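Local coordinates for hypothetical protein TTHA1606 (Thermus thermophilus, PDB 2YYB), which is of unknown function but, as a GTP cyclohydrolase 1 type 2 homolog of the NIF3 family, probably binds divalent metal ions, at residues R34-V39 / F229-V234; L54-D59 / V234-P239; Q152-Q157 / V205-H210. All coordinates share one frame; numbering follows the deposited sequence.

Followed from the N terminus, this chain closes two crossing loops, with a third inside both. R34-V39 waits for F229-V234, so interaction 1 closes a loop of 189 intervening residues and sets strand 233-235 beside strand 39-42. Before that loop closes, L54-D59 opens interaction 2, which packs the turn after helix 47-55 against strand 233-235 and the residues that follow, V234-P239; the two contacts therefore cross, share V234 and touch through K38. Interaction 3 lies within both loops, pairing Q152-Q157 with V205-H210 in a separate four-stranded sheet. Its centre is about 35 Å from that of interaction 1 and 28 Å from that of interaction 2.

Interaction 1 of 3, residues R34-V39 / F229-V234; sequences RTVRKV and FGLPWV
V39 and W233 face each other across a parallel bridge, and the backbone supplies the polar part of the contact. V39 N gives its hydrogen to P232 O at 2.9 Å. V39 O then accepts from V234 N at 3.0 Å. The same V39 O also receives a CA-H...O contact from W233. V39 thus grips both neighbours of W233, as a residue in a parallel pair does.

Apolar packing completes the join. V39 CG2, placed beside the backbone N, reaches L231 CD1 at 3.7 Å, and the two side chains meet at about a right angle. On the other branch of L231, CD2 rests against the carbonyl V36 O. The CB atoms of V39 and W233 sit 3.8 Å apart. In W233, chi1 of 67° sets CG between the backbone N and the carbonyl carbon; the indole leads away from V39 and touches A222, A223 and E226 of helix 216-229, and V39 also touches A222. The ring of P232 brings CG near R37 O.

K38 is a mixed case. Its extended chain passes V234, CE lying 4.0 Å from V234 CG1, before the ammonium group bonds E56 O.

After helix 216-229, G230 takes positive phi, and the chain turns through L231 and P232 into the strand. The arrangement is that of an alpha/beta sheet with a helix packed on one face: 233-235 is an outermost strand of this chain's five-stranded mixed sheet, parallel to 39-42.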
loop_
_atom_site.group_PDB
_atom_site.type_symbol
_atom_site.label_atom_id
_atom_site.label_comp_id
_atom_site.label_asym_id
_atom_site.label_seq_id
_atom_site.Cartn_x
_atom_site.Cartn_y
_atom_site.Cartn_z
ATOM N N ARG A 34 -34.035 -11.736 -20.749
ATOM C CA ARG A 34 -33.240 -11.408 -21.919
ATOM C C ARG A 34 -33.998 -10.446 -22.862
ATOM O O ARG A 34 -33.375 -9.753 -23.673
ATOM C CB ARG A 34 -32.843 -12.673 -22.674
ATOM C CG ARG A 34 -31.769 -12.438 -23.729
ATOM C CD ARG A 34 -31.332 -13.745 -24.416
ATOM N NE ARG A 34 -30.113 -13.567 -25.210
ATOM C CZ ARG A 34 -29.968 -12.694 -26.212
ATOM N NH1 ARG A 34 -30.975 -11.901 -26.564
ATOM N NH2 ARG A 34 -28.800 -12.599 -26.850
ATOM N N THR A 35 -35.322 -10.383 -22.745
ATOM C CA THR A 35 -36.097 -9.501 -23.611
ATOM C C THR A 35 -36.678 -8.315 -22.846
ATOM O O THR A 35 -37.618 -8.452 -22.060
ATOM C CB THR A 35 -37.231 -10.273 -24.340
ATOM O OG1 THR A 35 -36.654 -11.206 -25.255
ATOM C CG2 THR A 35 -38.105 -9.340 -25.130
ATOM N N VAL A 36 -36.109 -7.139 -23.088
ATOM C CA VAL A 36 -36.544 -5.930 -22.400
ATOM C C VAL A 36 -37.712 -5.260 -23.096
ATOM O O VAL A 36 -37.688 -5.059 -24.299
ATOM C CB VAL A 36 -35.373 -4.922 -22.270
ATOM C CG1 VAL A 36 -35.794 -3.736 -21.454
ATOM C CG2 VAL A 36 -34.193 -5.598 -21.609
ATOM N N ARG A 37 -38.734 -4.920 -22.323
ATOM C CA ARG A 37 -39.923 -4.273 -22.856
ATOM C C ARG A 37 -40.273 -2.983 -22.105
ATOM O O ARG A 37 -41.148 -2.227 -22.541
ATOM C CB ARG A 37 -41.124 -5.218 -22.764
ATOM C CG ARG A 37 -40.954 -6.555 -23.465
ATOM C CD ARG A 37 -42.082 -7.509 -23.042
ATOM N NE ARG A 37 -41.788 -8.917 -23.330
ATOM C CZ ARG A 37 -42.088 -9.524 -24.474
ATOM N NH1 ARG A 37 -42.697 -8.850 -25.448
ATOM N NH2 ARG A 37 -41.784 -10.806 -24.642
ATOM N N LYS A 38 -39.617 -2.725 -20.978
ATOM C CA LYS A 38 -39.934 -1.527 -20.209
ATOM C C LYS A 38 -38.817 -1.154 -19.240
ATOM O O LYS A 38 -38.415 -1.955 -18.392
ATOM C CB LYS A 38 -41.234 -1.744 -19.448
ATOM C CG LYS A 38 -41.709 -0.550 -18.673
ATOM C CD LYS A 38 -43.075 -0.806 -18.113
ATOM C CE LYS A 38 -43.551 0.396 -17.342
ATOM N NZ LYS A 38 -44.885 0.152 -16.698
ATOM N N VAL A 39 -38.332 0.074 -19.382
ATOM C CA VAL A 39 -37.242 0.591 -18.570
ATOM C C VAL A 39 -37.710 1.288 -17.308
ATOM O O VAL A 39 -38.725 1.984 -17.303
ATOM C CB VAL A 39 -36.380 1.598 -19.385
ATOM C CG1 VAL A 39 -35.385 2.337 -18.459
ATOM C CG2 VAL A 39 -35.652 0.861 -20.497
ATOM N N PHE A 229 -34.655 3.842 -29.005
ATOM C CA PHE A 229 -35.089 2.453 -29.102
ATOM C C PHE A 229 -36.569 2.285 -28.852
ATOM O O PHE A 229 -37.083 1.169 -28.869
ATOM C CB PHE A 229 -34.333 1.588 -28.099
ATOM C CG PHE A 229 -32.856 1.541 -28.330
ATOM C CD1 PHE A 229 -32.342 0.974 -29.483
ATOM C CD2 PHE A 229 -31.977 2.050 -27.379
ATOM C CE1 PHE A 229 -30.975 0.910 -29.694
ATOM C CE2 PHE A 229 -30.609 1.992 -27.580
ATOM C CZ PHE A 229 -30.101 1.421 -28.740
ATOM N N GLY A 230 -37.258 3.382 -28.592
ATOM C CA GLY A 230 -38.683 3.282 -28.360
ATOM C C GLY A 230 -39.075 2.521 -27.112
ATOM O O GLY A 230 -40.240 2.149 -26.961
ATOM N N LEU A 231 -38.124 2.269 -26.216
ATOM C CA LEU A 231 -38.450 1.575 -24.966
ATOM C C LEU A 231 -39.217 2.548 -24.065
ATOM O O LEU A 231 -38.819 3.689 -23.876
ATOM C CB LEU A 231 -37.180 1.104 -24.225
ATOM C CG LEU A 231 -36.302 -0.009 -24.822
ATOM C CD1 LEU A 231 -35.010 -0.132 -24.025
ATOM C CD2 LEU A 231 -37.056 -1.346 -24.837
ATOM N N PRO A 232 -40.367 2.126 -23.554
ATOM C CA PRO A 232 -41.106 3.028 -22.676
ATOM C C PRO A 232 -40.418 2.976 -21.304
ATOM O O PRO A 232 -39.697 2.015 -21.001
ATOM C CB PRO A 232 -42.494 2.407 -22.644
ATOM C CG PRO A 232 -42.202 0.935 -22.811
ATOM C CD PRO A 232 -41.173 0.946 -23.903
ATOM N N TRP A 233 -40.617 3.997 -20.476
ATOM C CA TRP A 233 -39.996 3.978 -19.162
ATOM C C TRP A 233 -40.845 4.644 -18.099
ATOM O O TRP A 233 -41.771 5.386 -18.405
ATOM C CB TRP A 233 -38.601 4.622 -19.202
ATOM C CG TRP A 233 -38.581 6.100 -19.485
ATOM C CD1 TRP A 233 -38.714 6.699 -20.700
ATOM C CD2 TRP A 233 -38.436 7.166 -18.526
ATOM N NE1 TRP A 233 -38.660 8.068 -20.564
ATOM C CE2 TRP A 233 -38.494 8.383 -19.240
ATOM C CE3 TRP A 233 -38.262 7.208 -17.135
ATOM C CZ2 TRP A 233 -38.387 9.636 -18.612
ATOM C CZ3 TRP A 233 -38.153 8.464 -16.505
ATOM C CH2 TRP A 233 -38.218 9.656 -17.249
ATOM N N VAL A 234 -40.531 4.344 -16.846
ATOM C CA VAL A 234 -41.231 4.912 -15.707
ATOM C C VAL A 234 -40.202 5.316 -14.649
ATOM O O VAL A 234 -39.152 4.694 -14.538
ATOM C CB VAL A 234 -42.198 3.890 -15.099
ATOM C CG1 VAL A 234 -41.448 2.630 -14.716
ATOM C CG2 VAL A 234 -42.874 4.482 -13.887
#

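Interaction 2 of 3, residues L54-D59 / V234-P239; sequences LEEEVD and VFLDHP
V234 turns its side chain toward the turn that follows helix 47-55, and its two methyl groups divide the work. CG1 meets V58 CG2 at 3.8 Å, the side chains crossing at a slant. CG2, standing anti to the backbone N, lies 4.0 Å from E56 OE2, so one branch finds a hydrocarbon neighbour and the other a carboxylate oxygen.

E56 buries nearly as much surface as V234, and it does so with its stem as well as its tip. Its CG, set anti to the carbonyl carbon (chi1 -65°), lies 4.0 Å from L236 CD2. The chain then bends at chi2 (-68°), which places CD. E56 and L236 slide past one another in opposite directions, whereas E56 meets V234 at about a right angle.

V58 comes third and points toward the strand from a buried position. V58 CG2 also approaches L236 CD1, more loosely, at 4.4 Å. V58 touches A53 as well, as L236 does, so both side chains share contact with helix 47-55. The path to V58 is set by a Schellman motif: E57, with positive phi, is the C-prime residue, V58 N bonds A53 O, and a weak bond runs from E57 N to L54 O. By ending the helix in this way, the turn presents E56 and V58 to the same strand and the residue after it.

Because the contact is made of methyl and methylene groups with a single carboxylate oxygen beside a methyl, cohesion across it probably comes mainly from dispersion and the burial of apolar surface, while directional bonding on the strand side falls to the backbone bonds of V234 and L236 with A41.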
loop_
_atom_site.group_PDB
_atom_site.type_symbol
_atom_site.label_atom_id
_atom_site.label_comp_id
_atom_site.label_asym_id
_atom_site.label_seq_id
_atom_site.Cartn_x
_atom_site.Cartn_y
_atom_site.Cartn_z
ATOM N N LEU A 54 -41.198 -4.005 -9.622
ATOM C CA LEU A 54 -41.948 -5.233 -9.791
ATOM C C LEU A 54 -43.416 -4.914 -10.103
ATOM O O LEU A 54 -44.034 -5.564 -10.958
ATOM C CB LEU A 54 -41.874 -6.076 -8.513
ATOM C CG LEU A 54 -42.504 -7.468 -8.598
ATOM C CD1 LEU A 54 -41.692 -8.293 -9.547
ATOM C CD2 LEU A 54 -42.541 -8.145 -7.251
ATOM N N GLU A 55 -43.961 -3.911 -9.418
ATOM C CA GLU A 55 -45.355 -3.515 -9.590
ATOM C C GLU A 55 -45.613 -2.860 -10.941
ATOM O O GLU A 55 -46.671 -3.042 -11.538
ATOM C CB GLU A 55 -45.772 -2.556 -8.470
ATOM C CG GLU A 55 -47.244 -2.134 -8.511
ATOM C CD GLU A 55 -48.207 -3.177 -7.909
ATOM O OE1 GLU A 55 -48.122 -4.383 -8.278
ATOM O OE2 GLU A 55 -49.060 -2.778 -7.067
ATOM N N GLU A 56 -44.634 -2.100 -11.411
ATOM C CA GLU A 56 -44.703 -1.392 -12.683
ATOM C C GLU A 56 -44.196 -2.262 -13.831
ATOM O O GLU A 56 -43.980 -1.773 -14.943
ATOM C CB GLU A 56 -43.844 -0.118 -12.607
ATOM C CG GLU A 56 -44.325 0.931 -11.609
ATOM C CD GLU A 56 -45.641 1.564 -12.032
ATOM O OE1 GLU A 56 -46.529 1.740 -11.155
ATOM O OE2 GLU A 56 -45.787 1.886 -13.246
ATOM N N GLU A 57 -43.982 -3.543 -13.559
ATOM C CA GLU A 57 -43.473 -4.470 -14.567
ATOM C C GLU A 57 -42.224 -3.953 -15.303
ATOM O O GLU A 57 -42.135 -4.017 -16.535
ATOM C CB GLU A 57 -44.581 -4.829 -15.574
ATOM C CG GLU A 57 -45.783 -5.533 -14.926
ATOM C CD GLU A 57 -46.885 -5.899 -15.910
ATOM O OE1 GLU A 57 -46.719 -6.886 -16.668
ATOM O OE2 GLU A 57 -47.919 -5.193 -15.927
ATOM N N VAL A 58 -41.252 -3.446 -14.548
ATOM C CA VAL A 58 -40.023 -2.960 -15.155
ATOM C C VAL A 58 -39.154 -4.164 -15.492
ATOM O O VAL A 58 -39.090 -5.112 -14.709
ATOM C CB VAL A 58 -39.243 -2.032 -14.190
ATOM C CG1 VAL A 58 -37.897 -1.659 -14.795
ATOM C CG2 VAL A 58 -40.033 -0.787 -13.931
ATOM N N ASP A 59 -38.492 -4.137 -16.647
ATOM C CA ASP A 59 -37.611 -5.252 -17.042
ATOM C C ASP A 59 -36.143 -4.875 -16.888
ATOM O O ASP A 59 -35.287 -5.722 -16.651
ATOM C CB ASP A 59 -37.820 -5.645 -18.518
ATOM C CG ASP A 59 -39.196 -6.174 -18.787
ATOM O OD1 ASP A 59 -39.659 -7.022 -17.992
ATOM O OD2 ASP A 59 -39.811 -5.755 -19.788
ATOM N N VAL A 234 -40.531 4.344 -16.846
ATOM C CA VAL A 234 -41.231 4.912 -15.707
ATOM C C VAL A 234 -40.202 5.316 -14.649
ATOM O O VAL A 234 -39.152 4.694 -14.538
ATOM C CB VAL A 234 -42.198 3.890 -15.099
ATOM C CG1 VAL A 234 -41.448 2.630 -14.716
ATOM C CG2 VAL A 234 -42.874 4.482 -13.887
ATOM N N PHE A 235 -40.484 6.373 -13.893
ATOM C CA PHE A 235 -39.563 6.802 -12.846
ATOM C C PHE A 235 -40.081 6.282 -11.513
ATOM O O PHE A 235 -41.234 6.507 -11.152
ATOM C CB PHE A 235 -39.438 8.329 -12.786
ATOM C CG PHE A 235 -38.576 8.825 -11.641
ATOM C CD1 PHE A 235 -37.199 8.630 -11.645
ATOM C CD2 PHE A 235 -39.146 9.480 -10.551
ATOM C CE1 PHE A 235 -36.403 9.085 -10.579
ATOM C CE2 PHE A 235 -38.359 9.934 -9.481
ATOM C CZ PHE A 235 -36.992 9.738 -9.496
ATOM N N LEU A 236 -39.210 5.571 -10.803
ATOM C CA LEU A 236 -39.534 4.997 -9.502
ATOM C C LEU A 236 -39.010 5.962 -8.448
ATOM O O LEU A 236 -37.806 6.110 -8.281
ATOM C CB LEU A 236 -38.891 3.609 -9.382
ATOM C CG LEU A 236 -39.345 2.667 -10.507
ATOM C CD1 LEU A 236 -38.697 1.333 -10.365
ATOM C CD2 LEU A 236 -40.848 2.509 -10.481
ATOM N N ASP A 237 -39.937 6.613 -7.749
ATOM C CA ASP A 237 -39.634 7.635 -6.748
ATOM C C ASP A 237 -39.539 7.156 -5.295
ATOM O O ASP A 237 -40.462 6.535 -4.779
ATOM C CB ASP A 237 -40.698 8.722 -6.853
ATOM C CG ASP A 237 -40.281 10.014 -6.212
ATOM O OD1 ASP A 237 -41.157 10.874 -5.993
ATOM O OD2 ASP A 237 -39.080 10.180 -5.941
ATOM N N HIS A 238 -38.418 7.465 -4.642
ATOM C CA HIS A 238 -38.182 7.089 -3.241
ATOM C C HIS A 238 -37.441 8.226 -2.524
ATOM O O HIS A 238 -36.281 8.104 -2.151
ATOM C CB HIS A 238 -37.365 5.773 -3.159
ATOM C CG HIS A 238 -35.893 5.927 -3.474
ATOM N ND1 HIS A 238 -34.957 6.276 -2.518
ATOM C CD2 HIS A 238 -35.198 5.778 -4.636
ATOM C CE1 HIS A 238 -33.760 6.333 -3.072
ATOM N NE2 HIS A 238 -33.875 6.035 -4.356
ATOM N N PRO A 239 -38.106 9.358 -2.318
ATOM C CA PRO A 239 -37.409 10.457 -1.637
ATOM C C PRO A 239 -36.920 10.112 -0.224
ATOM O O PRO A 239 -37.655 9.547 0.578
ATOM C CB PRO A 239 -38.446 11.581 -1.658
ATOM C CG PRO A 239 -39.722 10.846 -1.590
ATOM C CD PRO A 239 -39.515 9.695 -2.561
#

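Interaction 3 of 3, residues Q152-Q157 / V205-H210; sequences QPLVHQ and VIYAGH
L154 and Y207 form a hydrogen-bonded antiparallel pair whose side chains lie next to each other, pointing the same way, with CD2 of L154 3.9 Å from CD2 of Y207. The backbone bonds are L154 N to Y207 O at 3.0 Å and Y207 N to L154 O at 2.7 Å. Two residues along, at the next hydrogen-bonded pair, H156 N bonds V205 O, and V205 N returns a bond to H156 O.

Y207 sets its ring out on the face that carries L154, H156 and V205. The tyrosine edge approaches the imidazole face in an offset edge-to-face pair, planes at 82° and centroids 5.7 Å apart. H156 ND1 sits near the plane of the tyrosine ring, 3.8 Å from Y207 CE2, while V205 CG1 lies over one tyrosine face near its rim.

Here 154-157 is an outermost strand of this chain's four-stranded mixed sheet, antiparallel to 204-207, which in turn runs parallel to 184-187. P153 CB packs on I206 CG2 at 3.6 Å, and L145 of helix 141-147 touches both residues.

Further out, F195 meets the H156 ring edge-to-face, and T198 of the same helix touches H156 and V205. Beyond the strand the chain leads through A208 and G209 to H210, a predicted ligand of a divalent metal cation, whose ring stacks with H192 of a second subunit.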
loop_
_atom_site.group_PDB
_atom_site.type_symbol
_atom_site.label_atom_id
_atom_site.label_comp_id
_atom_site.label_asym_id
_atom_site.label_seq_id
_atom_site.Cartn_x
_atom_site.Cartn_y
_atom_site.Cartn_z
ATOM N N GLN A 152 -37.048 23.767 -0.890
ATOM C CA GLN A 152 -36.187 24.934 -0.695
ATOM C C GLN A 152 -34.811 24.456 -0.244
ATOM O O GLN A 152 -34.689 23.770 0.767
ATOM C CB GLN A 152 -36.777 25.866 0.368
ATOM C CG GLN A 152 -37.227 27.232 -0.160
ATOM C CD GLN A 152 -36.076 28.073 -0.724
ATOM O OE1 GLN A 152 -35.796 28.053 -1.932
ATOM N NE2 GLN A 152 -35.397 28.811 0.157
ATOM N N PRO A 153 -33.753 24.809 -0.996
ATOM C CA PRO A 153 -32.384 24.401 -0.657
ATOM C C PRO A 153 -31.756 25.153 0.514
ATOM O O PRO A 153 -32.278 26.161 0.981
ATOM C CB PRO A 153 -31.623 24.640 -1.957
ATOM C CG PRO A 153 -32.302 25.829 -2.511
ATOM C CD PRO A 153 -33.772 25.533 -2.280
ATOM N N LEU A 154 -30.636 24.627 0.991
ATOM C CA LEU A 154 -29.899 25.235 2.084
ATOM C C LEU A 154 -28.846 26.073 1.380
ATOM O O LEU A 154 -28.190 25.612 0.436
ATOM C CB LEU A 154 -29.232 24.165 2.946
ATOM C CG LEU A 154 -28.297 24.636 4.062
ATOM C CD1 LEU A 154 -29.081 25.398 5.108
ATOM C CD2 LEU A 154 -27.596 23.437 4.687
ATOM N N VAL A 155 -28.708 27.317 1.815
ATOM C CA VAL A 155 -27.736 28.189 1.200
ATOM C C VAL A 155 -26.821 28.773 2.255
ATOM O O VAL A 155 -27.279 29.222 3.306
ATOM C CB VAL A 155 -28.440 29.305 0.359
ATOM C CG1 VAL A 155 -29.927 29.307 0.651
ATOM C CG2 VAL A 155 -27.818 30.676 0.631
ATOM N N HIS A 156 -25.524 28.713 1.968
ATOM C CA HIS A 156 -24.483 29.241 2.836
ATOM C C HIS A 156 -23.775 30.337 2.047
ATOM O O HIS A 156 -22.955 30.059 1.164
ATOM C CB HIS A 156 -23.480 28.140 3.219
ATOM C CG HIS A 156 -23.984 27.201 4.274
ATOM N ND1 HIS A 156 -23.321 26.042 4.613
ATOM C CD2 HIS A 156 -25.074 27.261 5.079
ATOM C CE1 HIS A 156 -23.979 25.432 5.585
ATOM N NE2 HIS A 156 -25.047 26.150 5.884
ATOM N N GLN A 157 -24.108 31.584 2.357
ATOM C CA GLN A 157 -23.506 32.703 1.660
ATOM C C GLN A 157 -22.327 33.275 2.415
ATOM O O GLN A 157 -22.495 33.929 3.434
ATOM C CB GLN A 157 -24.535 33.811 1.430
ATOM C CG GLN A 157 -23.923 35.041 0.796
ATOM C CD GLN A 157 -24.875 36.211 0.683
ATOM O OE1 GLN A 157 -24.470 37.281 0.238
ATOM N NE2 GLN A 157 -26.143 36.021 1.074
ATOM N N VAL A 205 -22.422 28.601 -1.292
ATOM C CA VAL A 205 -22.712 27.194 -1.514
ATOM C C VAL A 205 -24.181 26.924 -1.306
ATOM O O VAL A 205 -24.764 27.393 -0.328
ATOM C CB VAL A 205 -21.920 26.269 -0.548
ATOM C CG1 VAL A 205 -22.272 24.807 -0.822
ATOM C CG2 VAL A 205 -20.442 26.496 -0.702
ATOM N N ILE A 206 -24.778 26.176 -2.230
ATOM C CA ILE A 206 -26.194 25.816 -2.123
ATOM C C ILE A 206 -26.290 24.288 -2.075
ATOM O O ILE A 206 -25.794 23.603 -2.979
ATOM C CB ILE A 206 -27.035 26.280 -3.362
ATOM C CG1 ILE A 206 -26.954 27.794 -3.559
ATOM C CG2 ILE A 206 -28.495 25.857 -3.177
ATOM C CD1 ILE A 206 -27.722 28.573 -2.536
ATOM N N TYR A 207 -26.921 23.766 -1.025
ATOM C CA TYR A 207 -27.114 22.314 -0.857
ATOM C C TYR A 207 -28.558 21.990 -1.219
ATOM O O TYR A 207 -29.474 22.338 -0.483
ATOM C CB TYR A 207 -26.825 21.891 0.596
ATOM C CG TYR A 207 -25.372 22.051 0.957
ATOM C CD1 TYR A 207 -24.396 21.282 0.324
ATOM C CD2 TYR A 207 -24.954 23.028 1.869
ATOM C CE1 TYR A 207 -23.038 21.485 0.580
ATOM C CE2 TYR A 207 -23.588 23.235 2.131
ATOM C CZ TYR A 207 -22.646 22.462 1.477
ATOM O OH TYR A 207 -21.309 22.673 1.680
ATOM N N ALA A 208 -28.757 21.324 -2.356
ATOM C CA ALA A 208 -30.108 21.007 -2.810
ATOM C C ALA A 208 -30.595 19.566 -2.601
ATOM O O ALA A 208 -31.609 19.158 -3.180
ATOM C CB ALA A 208 -30.246 21.403 -4.274
ATOM N N GLY A 209 -29.882 18.805 -1.772
ATOM C CA GLY A 209 -30.274 17.433 -1.493
ATOM C C GLY A 209 -29.495 16.411 -2.295
ATOM O O GLY A 209 -29.253 16.616 -3.478
ATOM N N HIS A 210 -29.083 15.317 -1.661
ATOM C CA HIS A 210 -28.341 14.287 -2.376
ATOM C C HIS A 210 -29.307 13.581 -3.336
ATOM O O HIS A 210 -28.982 13.335 -4.498
ATOM C CB HIS A 210 -27.737 13.284 -1.388
ATOM C CG HIS A 210 -26.634 12.450 -1.963
ATOM N ND1 HIS A 210 -26.754 11.770 -3.156
ATOM C CD2 HIS A 210 -25.402 12.153 -1.484
ATOM C CE1 HIS A 210 -25.643 11.088 -3.385
ATOM N NE2 HIS A 210 -24.807 11.305 -2.385
#